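Local coordinates for protein erythromycin dehydratase (Saccharopolyspora erythraea, PDB 3EL6) that probably removes water from beta-hydroxyacyl intermediates, as the dehydratase of a modular polyketide synthase, on the way to the macrolactone core of erythromycin, at residues Thr265-Val270 with Leu281-Pro286; Thr258-Gly263 with Gly288-Thr293. All blocks are in the same frame, centred on the assembly; numbering follows the deposited sequence.

Contact 1. Residues Thr265-Val270 with Leu281-Pro286. With SO4 (sulfate ion), chain B.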
loop_
_atom_site.group_PDB
_atom_site.type_symbol
_atom_site.label_atom_id
_atom_site.label_comp_id
_atom_site.label_asym_id
_atom_site.label_seq_id
_atom_site.Cartn_x
_atom_site.Cartn_y
_atom_site.Cartn_z
ATOM N N THR A 265 2.545 20.754 -23.607
ATOM C CA THR A 265 3.503 21.784 -23.122
ATOM C C THR A 265 3.108 23.196 -23.591
ATOM O O THR A 265 3.786 24.157 -23.275
ATOM C CB THR A 265 4.923 21.544 -23.627
ATOM O OG1 THR A 265 4.924 21.469 -25.055
ATOM C CG2 THR A 265 5.520 20.228 -23.023
ATOM N N SER A 266 2.016 23.304 -24.346
ATOM C CA SER A 266 1.590 24.576 -24.912
ATOM C C SER A 266 0.065 24.556 -24.980
ATOM O O SER A 266 -0.483 23.657 -25.649
ATOM C CB SER A 266 2.162 24.726 -26.312
ATOM O OG SER A 266 1.766 25.976 -26.859
ATOM N N VAL A 267 -0.592 25.479 -24.269
ATOM C CA VAL A 267 -2.052 25.439 -24.166
ATOM C C VAL A 267 -2.608 26.862 -24.232
ATOM O O VAL A 267 -1.859 27.838 -24.140
ATOM C CB VAL A 267 -2.496 24.773 -22.822
ATOM C CG1 VAL A 267 -2.057 23.257 -22.834
ATOM C CG2 VAL A 267 -1.961 25.578 -21.601
ATOM N N ARG A 268 -3.927 26.977 -24.424
ATOM C CA ARG A 268 -4.626 28.237 -24.262
ATOM C C ARG A 268 -5.579 28.083 -23.074
ATOM O O ARG A 268 -6.141 27.012 -22.870
ATOM C CB ARG A 268 -5.443 28.525 -25.530
ATOM C CG ARG A 268 -4.560 28.693 -26.813
ATOM C CD ARG A 268 -5.366 28.731 -28.152
ATOM N NE ARG A 268 -4.459 29.255 -29.181
ATOM C CZ ARG A 268 -4.783 29.532 -30.449
ATOM N NH1 ARG A 268 -6.010 29.323 -30.909
ATOM N NH2 ARG A 268 -3.854 30.029 -31.257
ATOM N N VAL A 269 -5.761 29.122 -22.319
ATOM C CA VAL A 269 -6.542 29.044 -21.081
ATOM C C VAL A 269 -7.620 30.130 -21.129
ATOM O O VAL A 269 -7.343 31.294 -21.463
ATOM C CB VAL A 269 -5.658 29.328 -19.913
ATOM C CG1 VAL A 269 -6.447 29.233 -18.580
ATOM C CG2 VAL A 269 -4.460 28.356 -19.934
ATOM N N VAL A 270 -8.850 29.752 -20.808
ATOM C CA VAL A 270 -9.883 30.754 -20.536
ATOM C C VAL A 270 -10.256 30.631 -19.057
ATOM O O VAL A 270 -10.646 29.512 -18.599
ATOM C CB VAL A 270 -11.132 30.473 -21.378
ATOM C CG1 VAL A 270 -12.185 31.526 -21.038
ATOM C CG2 VAL A 270 -10.776 30.431 -22.918
ATOM N N LEU A 281 -11.613 27.092 -15.038
ATOM C CA LEU A 281 -10.595 27.142 -16.071
ATOM C C LEU A 281 -10.942 26.215 -17.193
ATOM O O LEU A 281 -11.365 25.070 -16.989
ATOM C CB LEU A 281 -9.225 26.742 -15.477
ATOM C CG LEU A 281 -8.598 27.658 -14.448
ATOM C CD1 LEU A 281 -7.407 27.030 -13.709
ATOM C CD2 LEU A 281 -8.087 28.953 -15.175
ATOM N N ARG A 282 -10.705 26.647 -18.422
ATOM C CA ARG A 282 -10.899 25.772 -19.527
ATOM C C ARG A 282 -9.630 25.803 -20.350
ATOM O O ARG A 282 -9.207 26.889 -20.738
ATOM C CB ARG A 282 -12.061 26.298 -20.394
ATOM C CG ARG A 282 -12.373 25.392 -21.556
ATOM C CD ARG A 282 -13.832 25.559 -22.008
ATOM N NE ARG A 282 -14.243 24.508 -22.961
ATOM C CZ ARG A 282 -14.907 23.403 -22.639
ATOM N NH1 ARG A 282 -15.266 23.165 -21.371
ATOM N NH2 ARG A 282 -15.203 22.512 -23.598
ATOM N N VAL A 283 -9.021 24.658 -20.596
ATOM C CA VAL A 283 -7.685 24.614 -21.129
ATOM C C VAL A 283 -7.739 23.843 -22.436
ATOM O O VAL A 283 -8.204 22.666 -22.469
ATOM C CB VAL A 283 -6.682 23.857 -20.165
ATOM C CG1 VAL A 283 -5.287 23.795 -20.831
ATOM C CG2 VAL A 283 -6.653 24.536 -18.782
ATOM N N THR A 284 -7.300 24.475 -23.524
ATOM C CA THR A 284 -7.249 23.792 -24.834
ATOM C C THR A 284 -5.865 23.771 -25.452
ATOM O O THR A 284 -4.998 24.531 -25.002
ATOM C CB THR A 284 -8.165 24.499 -25.874
ATOM O OG1 THR A 284 -7.884 25.904 -25.846
ATOM C CG2 THR A 284 -9.634 24.368 -25.449
ATOM N N ASP A 285 -5.645 22.951 -26.480
ATOM C CA ASP A 285 -4.394 23.084 -27.246
ATOM C C ASP A 285 -4.515 24.198 -28.294
ATOM O O ASP A 285 -5.584 24.809 -28.435
ATOM C CB ASP A 285 -3.913 21.761 -27.830
ATOM C CG ASP A 285 -4.864 21.184 -28.893
ATOM O OD1 ASP A 285 -5.644 21.943 -29.496
ATOM O OD2 ASP A 285 -4.766 19.975 -29.126
ATOM N N PRO A 286 -3.408 24.530 -28.982
ATOM C CA PRO A 286 -3.552 25.728 -29.841
ATOM C C PRO A 286 -4.474 25.519 -31.053
ATOM O O PRO A 286 -4.849 26.502 -31.726
ATOM C CB PRO A 286 -2.120 26.007 -30.294
ATOM C CG PRO A 286 -1.279 25.529 -29.070
ATOM C CD PRO A 286 -1.989 24.194 -28.714
HETATM S S SO4 B . -5.783 30.327 -34.623
HETATM O O1 SO4 B . -4.597 30.989 -34.071
HETATM O O2 SO4 B . -6.821 30.155 -33.596
HETATM O O3 SO4 B . -6.313 31.137 -35.729
HETATM O O4 SO4 B . -5.392 29.015 -35.152
#

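Contact 2. Residues Thr258-Gly263 with Gly288-Thr293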
loop_
_atom_site.group_PDB
_atom_site.type_symbol
_atom_site.label_atom_id
_atom_site.label_comp_id
_atom_site.label_asym_id
_atom_site.label_seq_id
_atom_site.Cartn_x
_atom_site.Cartn_y
_atom_site.Cartn_z
ATOM N N THR A 258 -10.560 17.851 -14.696
ATOM C CA THR A 258 -10.654 16.777 -15.682
ATOM C C THR A 258 -9.555 16.920 -16.739
ATOM O O THR A 258 -9.241 18.045 -17.172
ATOM C CB THR A 258 -12.049 16.779 -16.424
ATOM O OG1 THR A 258 -12.082 17.905 -17.333
ATOM C CG2 THR A 258 -13.210 16.898 -15.398
ATOM N N LEU A 259 -9.031 15.795 -17.219
ATOM C CA LEU A 259 -7.946 15.765 -18.140
ATOM C C LEU A 259 -8.393 15.021 -19.358
ATOM O O LEU A 259 -8.902 13.900 -19.272
ATOM C CB LEU A 259 -6.693 15.153 -17.422
ATOM C CG LEU A 259 -5.254 15.159 -17.922
ATOM C CD1 LEU A 259 -4.780 16.612 -18.132
ATOM C CD2 LEU A 259 -4.462 14.487 -16.789
ATOM N N HIS A 260 -8.244 15.639 -20.524
ATOM C CA HIS A 260 -8.607 14.991 -21.751
ATOM C C HIS A 260 -7.431 14.682 -22.670
ATOM O O HIS A 260 -7.577 13.978 -23.620
ATOM C CB HIS A 260 -9.688 15.821 -22.453
ATOM C CG HIS A 260 -10.837 16.142 -21.551
ATOM N ND1 HIS A 260 -11.825 15.225 -21.270
ATOM C CD2 HIS A 260 -11.110 17.230 -20.792
ATOM C CE1 HIS A 260 -12.681 15.756 -20.413
ATOM N NE2 HIS A 260 -12.281 16.981 -20.122
ATOM N N ALA A 261 -6.256 15.257 -22.386
ATOM C CA ALA A 261 -5.099 15.023 -23.179
ATOM C C ALA A 261 -3.912 15.033 -22.207
ATOM O O ALA A 261 -3.872 15.876 -21.316
ATOM C CB ALA A 261 -4.948 16.159 -24.206
ATOM N N SER A 262 -2.945 14.150 -22.390
ATOM C CA SER A 262 -1.725 14.277 -21.561
ATOM C C SER A 262 -0.542 14.799 -22.403
ATOM O O SER A 262 -0.611 14.839 -23.633
ATOM C CB SER A 262 -1.386 12.958 -20.805
ATOM O OG SER A 262 -2.184 12.765 -19.622
ATOM N N GLY A 263 0.536 15.214 -21.738
ATOM C CA GLY A 263 1.778 15.576 -22.470
ATOM C C GLY A 263 1.779 16.956 -23.126
ATOM O O GLY A 263 2.601 17.246 -24.019
ATOM N N GLY A 288 -7.443 24.191 -30.545
ATOM C CA GLY A 288 -8.779 24.275 -29.937
ATOM C C GLY A 288 -9.275 22.965 -29.309
ATOM O O GLY A 288 -10.374 22.936 -28.758
ATOM N N HIS A 289 -8.506 21.881 -29.367
ATOM C CA HIS A 289 -8.976 20.636 -28.723
ATOM C C HIS A 289 -8.915 20.776 -27.204
ATOM O O HIS A 289 -7.949 21.326 -26.689
ATOM C CB HIS A 289 -8.098 19.461 -29.092
ATOM C CG HIS A 289 -8.039 19.210 -30.556
ATOM N ND1 HIS A 289 -6.876 19.348 -31.289
ATOM C CD2 HIS A 289 -9.009 18.876 -31.441
ATOM C CE1 HIS A 289 -7.131 19.076 -32.560
ATOM N NE2 HIS A 289 -8.420 18.802 -32.678
ATOM N N LEU A 290 -9.905 20.231 -26.487
ATOM C CA LEU A 290 -9.965 20.407 -25.040
ATOM C C LEU A 290 -8.865 19.542 -24.425
ATOM O O LEU A 290 -8.656 18.368 -24.813
ATOM C CB LEU A 290 -11.324 19.930 -24.495
ATOM C CG LEU A 290 -11.604 20.256 -23.033
ATOM C CD1 LEU A 290 -11.624 21.764 -22.751
ATOM C CD2 LEU A 290 -12.899 19.580 -22.518
ATOM N N VAL A 291 -8.177 20.121 -23.444
ATOM C CA VAL A 291 -7.068 19.428 -22.786
ATOM C C VAL A 291 -7.438 19.200 -21.320
ATOM O O VAL A 291 -7.187 18.108 -20.787
ATOM C CB VAL A 291 -5.724 20.233 -22.902
ATOM C CG1 VAL A 291 -4.635 19.630 -21.975
ATOM C CG2 VAL A 291 -5.238 20.204 -24.385
ATOM N N ALA A 292 -8.016 20.203 -20.670
ATOM C CA ALA A 292 -8.393 20.050 -19.264
ATOM C C ALA A 292 -9.449 21.073 -18.857
ATOM O O ALA A 292 -9.540 22.150 -19.452
ATOM C CB ALA A 292 -7.130 20.183 -18.383
ATOM N N THR A 293 -10.242 20.755 -17.828
ATOM C CA THR A 293 -11.125 21.723 -17.175
ATOM C C THR A 293 -10.988 21.667 -15.683
ATOM O O THR A 293 -10.550 20.626 -15.127
ATOM C CB THR A 293 -12.611 21.484 -17.527
ATOM O OG1 THR A 293 -13.031 20.188 -17.055
ATOM C CG2 THR A 293 -12.827 21.524 -19.038
#

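Contact 1. Residues Thr265-Val270 with Leu281-Pro286
Strands 266-270 and 281-284 run antiparallel, their axes 4.7 Å apart at closest and 150° between N-to-C directions. R268 with T284 and V270 with R282 are hydrogen-bonded pairs, each with both N-H...O bonds formed; the shortest joins R268 N to T284 O at 2.7 Å. Between them lies V269 with V283, a non-hydrogen-bonded pair. These strands are the two arms of a beta hairpin in the C-terminal half of the double hotdog fold. V267, V269, L281 and V283 reach helix 227-235, the helix the sheet wraps. Within this apolar layer V267 CB meets V283 CG1 at 3.6 Å, and V269 CG1 meets L281 CD2 at 3.8 Å. R268, on the other face, has CG opposite its carbonyl carbon (chi1 -63°) and continues as an extended chain past P286. The carbonyl O of P286 stands 3.1 Å above the plane of the R268 guanidinium, close to NH1 but too badly angled for a hydrogen bond. In that plane, at the edge, a sulfate ion, probably from the crystallisation liquor, takes two nearly straight bonds: R268 NH1 to O2 at 2.9 Å and R268 NH2 to O1 at 3.1 Å. W169 makes a cation-pi contact with R268.

Contact 2. Residues Thr258-Gly263 with Gly288-Thr293
T258 and T293 both place their hydroxyl between the backbone N and the carbonyl carbon (chi1 73° and 62°), which brings the two OG1 atoms together across the strands. Their separation, 2.5 Å from T258 OG1 to T293 OG1, is very short for a hydrogen bond, so its exact length deserves caution. The backbones of T258 and T293 form a hydrogen-bonded antiparallel pair, T258 N to T293 O at 2.8 Å and T293 N to T258 O at 3.0 Å. H260 holds CG anti to its own carbonyl carbon, and its imidazole swings back along its own segment: NE2 gives a weak bond to T258 OG1, while CD2 packs 3.4 Å from L290 CD2, the methyl approaching the ring obliquely. One carbonyl then gathers the end of the strand. V291 O accepts a nearly straight bond from H260 N at 2.7 Å, the donor lying above the carbonyl plane, and a weak one from A261 N at 3.4 Å. V291 and A292 share V283 of the neighbouring strand 278-284 as their opposite residue, which makes a classic beta bulge, and the psi of -43° at V291 marks the kink. A261 CB rests against the V291 methyls. Strand 290-299 thus lies between strands 251-259 and 278-284, while L259 packs on A224 and F225, just ahead of helix 227-235.

In the fold
Contacts 1 and 2 have centres 8 Å apart and join through neighbouring strands 278-284 and 290-299. V283 of contact 1 is the point where the two contacts are bonded: probable hydrogen bonds run from V291 N to V283 O at 2.7 Å and from V283 N to A292 O at 2.8 Å, so strand 290-299 is bonded to the hairpin arm of contact 1 on one edge and to 258-263 on the other. The turn between these strands adds packing, with V291 CG2 3.5 Å from D285 N, and D285 OD1 accepts a hydrogen bond from H289 N. Across the sheet the order is 251-259, 290-299, 278-284, 266-273, which places both contacts in one continuous antiparallel run. The sulfate belongs to contact 1, at R268.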